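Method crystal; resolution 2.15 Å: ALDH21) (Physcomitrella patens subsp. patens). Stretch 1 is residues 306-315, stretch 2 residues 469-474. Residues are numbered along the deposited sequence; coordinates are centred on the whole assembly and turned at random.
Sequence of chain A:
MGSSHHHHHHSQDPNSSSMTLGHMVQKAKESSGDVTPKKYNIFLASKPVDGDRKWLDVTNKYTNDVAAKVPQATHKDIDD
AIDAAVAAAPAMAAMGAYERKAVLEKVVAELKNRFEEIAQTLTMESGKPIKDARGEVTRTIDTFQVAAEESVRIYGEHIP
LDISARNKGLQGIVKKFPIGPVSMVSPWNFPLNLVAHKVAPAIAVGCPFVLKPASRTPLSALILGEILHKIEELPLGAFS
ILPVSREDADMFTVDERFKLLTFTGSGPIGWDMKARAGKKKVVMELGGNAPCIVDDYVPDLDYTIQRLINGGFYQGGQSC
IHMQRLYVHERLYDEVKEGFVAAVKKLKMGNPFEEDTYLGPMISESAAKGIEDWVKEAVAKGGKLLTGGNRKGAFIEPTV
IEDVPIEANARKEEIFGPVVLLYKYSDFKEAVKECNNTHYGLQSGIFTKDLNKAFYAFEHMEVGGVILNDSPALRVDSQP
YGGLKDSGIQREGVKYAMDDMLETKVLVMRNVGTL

Stretch 1, residues 306-315: QRLINGGFYQ
Stretch 2, residues 469-474: NDSPAL

A glycine in a helix lets an irregular segment pack directly against the helical backbone, and ALDH21 offers a compact example. Residues 306 onward continue a helix begun earlier, with Gly-311 N hydrogen-bonded to Arg-307 O at 2.9 Å; the partner, 469-474, has no regular structure and runs roughly parallel, Asp-470 meeting Arg-307, Ala-473 meeting Gly-311 and Tyr-314. Asn-469 (phi/psi 63/42) points its CB away. Asp-470, extended at -164/163 with chi1 t, turns its carboxylate to the helix: Arg-307 NH1 donates to Asp-470 OD2 at 3.0 Å, a salt bridge at the guanidinium edge, reached by an m, m, p side chain. Asp-470 OD1 also accepts from Ser-471 N at 2.7 Å.

Ser-471 (-74/164, chi1 96°) opens a type I turn closing at Leu-474. Its OG lies 3.1 Å from Gly-311 CA, where a CB would clash, and accepts from Ala-473 N at 3.1 Å. One water gathers these polar groups, accepting from Asn-310 ND2 (2.8 Å), donating to Asp-470 OD1 (2.7 Å) and lying 2.6 Å from Ser-471 OG. Pro-472 (-67/-6) carries the turn onward without touching the helix. Ala-473 (-77/5) marks the register, its CA 4.8 Å from Gly-311 CA; its CB sits 3.6 Å from Gly-311 CA and 3.5 Å from Tyr-314 CE1, an apolar contact oblique to the ring. The CA-to-CB bond of Leu-474 (-84/128; t, p) points away.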

# COMPACT_ATOMS: atom_id res chain seq x y z
N GLN A 306 -36.06 -11.55 -5.33
CA GLN A 306 -35.86 -11.22 -3.91
C GLN A 306 -34.92 -10.04 -3.73
O GLN A 306 -35.19 -9.18 -2.90
CB GLN A 306 -35.32 -12.44 -3.13
CG GLN A 306 -36.37 -13.52 -2.84
CD GLN A 306 -35.78 -14.86 -2.44
OE1 GLN A 306 -34.58 -15.02 -2.18
NE2 GLN A 306 -36.64 -15.88 -2.38
N ARG A 307 -33.82 -9.99 -4.52
CA ARG A 307 -32.84 -8.90 -4.42
C ARG A 307 -33.37 -7.62 -5.02
O ARG A 307 -33.08 -6.54 -4.50
CB ARG A 307 -31.48 -9.31 -5.03
CG ARG A 307 -30.86 -10.54 -4.32
CD ARG A 307 -30.05 -10.18 -3.10
NE ARG A 307 -30.88 -9.95 -1.92
CZ ARG A 307 -30.53 -9.15 -0.91
NH1 ARG A 307 -29.38 -8.48 -0.95
NH2 ARG A 307 -31.33 -9.01 0.14
N LEU A 308 -34.19 -7.73 -6.08
CA LEU A 308 -34.84 -6.57 -6.71
C LEU A 308 -35.89 -5.97 -5.76
O LEU A 308 -36.04 -4.75 -5.71
CB LEU A 308 -35.47 -6.95 -8.04
CG LEU A 308 -34.53 -7.33 -9.18
CD1 LEU A 308 -35.33 -7.71 -10.41
CD2 LEU A 308 -33.53 -6.21 -9.48
N ILE A 309 -36.58 -6.83 -4.99
CA ILE A 309 -37.57 -6.42 -3.98
C ILE A 309 -36.83 -5.66 -2.86
O ILE A 309 -37.26 -4.57 -2.48
CB ILE A 309 -38.39 -7.64 -3.44
CG1 ILE A 309 -39.38 -8.17 -4.51
CG2 ILE A 309 -39.08 -7.36 -2.07
CD1 ILE A 309 -40.62 -7.19 -4.87
N ASN A 310 -35.69 -6.22 -2.38
CA ASN A 310 -34.87 -5.57 -1.35
C ASN A 310 -34.42 -4.18 -1.85
O ASN A 310 -34.59 -3.19 -1.14
CB ASN A 310 -33.68 -6.45 -0.94
CG ASN A 310 -32.76 -5.76 0.07
OD1 ASN A 310 -33.07 -5.62 1.25
ND2 ASN A 310 -31.65 -5.22 -0.41
N GLY A 311 -33.92 -4.12 -3.07
CA GLY A 311 -33.48 -2.86 -3.66
C GLY A 311 -34.56 -1.80 -3.75
O GLY A 311 -34.37 -0.66 -3.30
N GLY A 312 -35.68 -2.18 -4.32
CA GLY A 312 -36.80 -1.27 -4.53
C GLY A 312 -37.63 -0.87 -3.33
O GLY A 312 -38.28 0.17 -3.38
N PHE A 313 -37.67 -1.69 -2.27
CA PHE A 313 -38.58 -1.45 -1.15
C PHE A 313 -38.03 -1.58 0.28
O PHE A 313 -38.80 -1.34 1.23
CB PHE A 313 -39.81 -2.35 -1.30
CG PHE A 313 -40.48 -2.20 -2.65
CD1 PHE A 313 -41.28 -1.10 -2.92
CD2 PHE A 313 -40.22 -3.12 -3.67
CE1 PHE A 313 -41.84 -0.93 -4.19
CE2 PHE A 313 -40.77 -2.93 -4.94
CZ PHE A 313 -41.61 -1.86 -5.18
N TYR A 314 -36.74 -1.93 0.47
CA TYR A 314 -36.15 -1.99 1.82
C TYR A 314 -36.08 -0.54 2.34
O TYR A 314 -35.91 0.39 1.53
CB TYR A 314 -34.75 -2.66 1.81
CG TYR A 314 -33.57 -1.70 1.78
CD1 TYR A 314 -33.34 -0.88 0.67
CD2 TYR A 314 -32.70 -1.60 2.86
CE1 TYR A 314 -32.30 0.06 0.67
CE2 TYR A 314 -31.64 -0.70 2.85
CZ TYR A 314 -31.44 0.12 1.76
OH TYR A 314 -30.37 1.00 1.75
N GLN A 315 -36.27 -0.34 3.67
CA GLN A 315 -36.32 0.99 4.32
C GLN A 315 -37.47 1.85 3.74
O GLN A 315 -37.51 3.06 3.94
CB GLN A 315 -34.95 1.72 4.26
CG GLN A 315 -34.29 1.97 5.62
CD GLN A 315 -33.79 0.72 6.34
OE1 GLN A 315 -33.94 0.59 7.56
NE2 GLN A 315 -33.15 -0.20 5.64
N ASN A 469 -24.55 -8.54 -9.57
CA ASN A 469 -25.46 -9.66 -9.23
C ASN A 469 -26.13 -9.47 -7.86
O ASN A 469 -26.31 -10.40 -7.06
CB ASN A 469 -24.78 -11.02 -9.42
CG ASN A 469 -24.47 -11.21 -10.88
OD1 ASN A 469 -25.17 -10.68 -11.74
ND2 ASN A 469 -23.38 -11.88 -11.21
N ASP A 470 -26.54 -8.23 -7.63
CA ASP A 470 -27.35 -7.73 -6.53
C ASP A 470 -27.82 -6.35 -6.99
O ASP A 470 -27.29 -5.80 -7.97
CB ASP A 470 -26.61 -7.71 -5.16
CG ASP A 470 -27.52 -7.74 -3.94
OD1 ASP A 470 -28.71 -7.34 -4.05
OD2 ASP A 470 -27.06 -8.15 -2.86
N SER A 471 -28.85 -5.83 -6.32
CA SER A 471 -29.44 -4.54 -6.61
C SER A 471 -28.49 -3.43 -6.10
O SER A 471 -27.62 -3.72 -5.26
CB SER A 471 -30.81 -4.42 -5.93
OG SER A 471 -30.68 -3.76 -4.68
N PRO A 472 -28.68 -2.16 -6.55
CA PRO A 472 -27.79 -1.06 -6.07
C PRO A 472 -27.95 -0.72 -4.57
O PRO A 472 -27.19 0.11 -4.07
CB PRO A 472 -28.23 0.14 -6.92
CG PRO A 472 -29.67 -0.17 -7.32
CD PRO A 472 -29.67 -1.65 -7.53
N ALA A 473 -28.93 -1.32 -3.87
CA ALA A 473 -29.18 -1.02 -2.47
C ALA A 473 -28.17 -1.68 -1.49
O ALA A 473 -28.27 -1.49 -0.28
CB ALA A 473 -30.62 -1.33 -2.09
N LEU A 474 -27.16 -2.36 -2.02
CA LEU A 474 -26.13 -3.01 -1.22
C LEU A 474 -25.01 -2.08 -0.77
O LEU A 474 -24.41 -1.38 -1.58
CB LEU A 474 -25.58 -4.25 -1.96
CG LEU A 474 -24.54 -5.12 -1.23
CD1 LEU A 474 -25.11 -5.75 0.04
CD2 LEU A 474 -24.02 -6.21 -2.17
O HOH W 1 -30.38 -5.62 -2.84
O HOH W 2 -28.51 -0.63 2.88